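Local coordinates for ER-derived vesicles protein ERV41 (PDB 3ZLC), which helps carry a subset of secretory proteins from the endoplasmic reticulum to the Golgi in COPII vesicles, the part given here being its lumenal domain, at residues D18-M24 with G121-R127. Residues are numbered along the deposited sequence; the frame is centred on the assembly and turned at random. Where two conformers were deposited one is given.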
# COMPACT_ATOMS: atom_id res chain seq x y z
N ASP A 18 -9.94 17.68 7.89
CA ASP A 18 -9.35 17.07 9.09
C ASP A 18 -8.97 15.61 8.87
O ASP A 18 -8.01 15.11 9.47
CB ASP A 18 -10.33 17.16 10.27
CG ASP A 18 -10.63 18.59 10.67
OD1 ASP A 18 -9.75 19.46 10.48
OD2 ASP A 18 -11.75 18.85 11.18
N THR A 19 -9.73 14.93 8.01
CA THR A 19 -9.51 13.51 7.78
C THR A 19 -9.42 13.20 6.28
O THR A 19 -9.82 14.01 5.44
CB THR A 19 -10.64 12.64 8.38
OG1 THR A 19 -11.87 12.97 7.72
CG2 THR A 19 -10.79 12.91 9.88
N VAL A 20 -8.90 12.01 5.97
CA VAL A 20 -8.83 11.52 4.60
C VAL A 20 -8.94 10.00 4.63
O VAL A 20 -8.50 9.37 5.60
CB VAL A 20 -7.52 11.95 3.91
CG1 VAL A 20 -6.30 11.30 4.59
CG2 VAL A 20 -7.56 11.64 2.40
N GLN A 21 -9.56 9.40 3.61
CA GLN A 21 -9.58 7.94 3.49
C GLN A 21 -8.33 7.44 2.79
O GLN A 21 -7.95 7.96 1.74
CB GLN A 21 -10.80 7.47 2.66
CG GLN A 21 -12.13 7.87 3.27
CD GLN A 21 -12.50 6.99 4.44
OE1 GLN A 21 -12.97 7.47 5.48
NE2 GLN A 21 -12.29 5.70 4.29
N ILE A 22 -7.68 6.42 3.35
CA ILE A 22 -6.63 5.72 2.63
C ILE A 22 -7.23 4.45 2.04
O ILE A 22 -7.78 3.62 2.78
CB ILE A 22 -5.43 5.36 3.53
CG1 ILE A 22 -4.79 6.63 4.09
CG2 ILE A 22 -4.40 4.57 2.75
CD1 ILE A 22 -3.54 6.39 4.97
N ASN A 23 -7.16 4.32 0.72
CA ASN A 23 -7.77 3.18 0.04
C ASN A 23 -6.67 2.23 -0.37
O ASN A 23 -5.69 2.64 -0.99
CB ASN A 23 -8.54 3.63 -1.20
CG ASN A 23 -9.38 4.86 -0.96
OD1 ASN A 23 -10.32 4.84 -0.15
ND2 ASN A 23 -9.05 5.94 -1.66
N MET A 24 -6.82 0.95 -0.05
CA MET A 24 -5.75 -0.02 -0.25
C MET A 24 -6.29 -1.35 -0.80
O MET A 24 -7.34 -1.82 -0.38
CB MET A 24 -5.04 -0.26 1.08
CG MET A 24 -3.61 -0.72 0.95
SD MET A 24 -2.83 -1.15 2.52
CE MET A 24 -4.28 -1.27 3.58
N GLY A 121 -9.56 -2.42 1.58
CA GLY A 121 -10.58 -1.61 2.22
C GLY A 121 -10.18 -0.15 2.23
O GLY A 121 -9.24 0.25 1.55
N SER A 122 -10.92 0.65 2.99
CA SER A 122 -10.65 2.08 3.08
C SER A 122 -10.57 2.49 4.54
O SER A 122 -11.45 2.17 5.33
CB SER A 122 -11.73 2.87 2.34
OG SER A 122 -11.57 2.73 0.95
N ILE A 123 -9.49 3.18 4.91
CA ILE A 123 -9.27 3.56 6.30
C ILE A 123 -9.29 5.08 6.48
O ILE A 123 -8.45 5.77 5.91
CB ILE A 123 -7.90 3.07 6.81
CG1 ILE A 123 -7.71 1.58 6.51
CG2 ILE A 123 -7.75 3.34 8.31
CD1 ILE A 123 -6.29 1.06 6.79
N PRO A 124 -10.22 5.59 7.31
CA PRO A 124 -10.20 7.03 7.62
C PRO A 124 -9.07 7.34 8.59
O PRO A 124 -8.98 6.73 9.66
CB PRO A 124 -11.56 7.26 8.30
CG PRO A 124 -11.92 5.96 8.91
CD PRO A 124 -11.32 4.89 7.99
N VAL A 125 -8.19 8.26 8.22
CA VAL A 125 -7.12 8.66 9.12
C VAL A 125 -7.13 10.18 9.27
O VAL A 125 -7.70 10.89 8.43
CB VAL A 125 -5.73 8.17 8.62
CG1 VAL A 125 -5.70 6.66 8.48
CG2 VAL A 125 -5.38 8.83 7.27
N ASN A 126 -6.53 10.68 10.33
CA ASN A 126 -6.38 12.12 10.45
C ASN A 126 -5.49 12.57 9.31
O ASN A 126 -4.53 11.85 8.96
CB ASN A 126 -5.76 12.50 11.79
CG ASN A 126 -6.64 12.15 12.97
OD1 ASN A 126 -7.85 12.40 12.95
ND2 ASN A 126 -6.05 11.55 14.00
N ARG A 127 -5.79 13.71 8.70
CA ARG A 127 -5.01 14.22 7.58
C ARG A 127 -3.79 14.96 8.12
O ARG A 127 -3.68 16.19 8.02
CB ARG A 127 -5.87 15.12 6.68
CG ARG A 127 -5.26 15.41 5.29
CD ARG A 127 -6.12 16.38 4.44
NE ARG A 127 -5.37 16.78 3.24
CZ ARG A 127 -5.45 16.18 2.06
NH1 ARG A 127 -6.28 15.14 1.89
NH2 ARG A 127 -4.71 16.61 1.05
O HOH W 1 -9.00 14.79 2.89
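In the conformer given, the hydroxyl of S122 donates to the amide oxygen of N23, OG to OD1 2.7 Å, approaching in the plane of that carbonyl, on a lone pair. This bond joins two antiparallel neighbours, 19-24 and 121-126, inside a mixed beta sheet of the lumenal domain. ND2 of N23 is hydrogen-bonded to OG of S162 and the carbonyl oxygen of G164, at the end of strand 156-163 on the other side, so this asparagine on the middle strand ties together both of its neighbours. On the same face Q21, bent at chi2 (-76°), lays its amide alongside P124, with OE1 3.2 Å from CB of P124 and NE2 toward CB of S122. Proline is tolerated on this side because position 124 forms a non-hydrogen-bonded pair with Q21, so strand 19-24 asks no N-H of it. Flanking pairs supply the backbone ladder, such as I22 N to I123 O at 2.8 Å. The other face is buried and apolar: CG2 of V125 sits 3.8 Å from CG1 of V20, and CD1 of I22 meets the same methyl; Y238 covers I22 and V125. R127 extends past V20 to N210, while a water accepts from its NH1 and donates to T19 O.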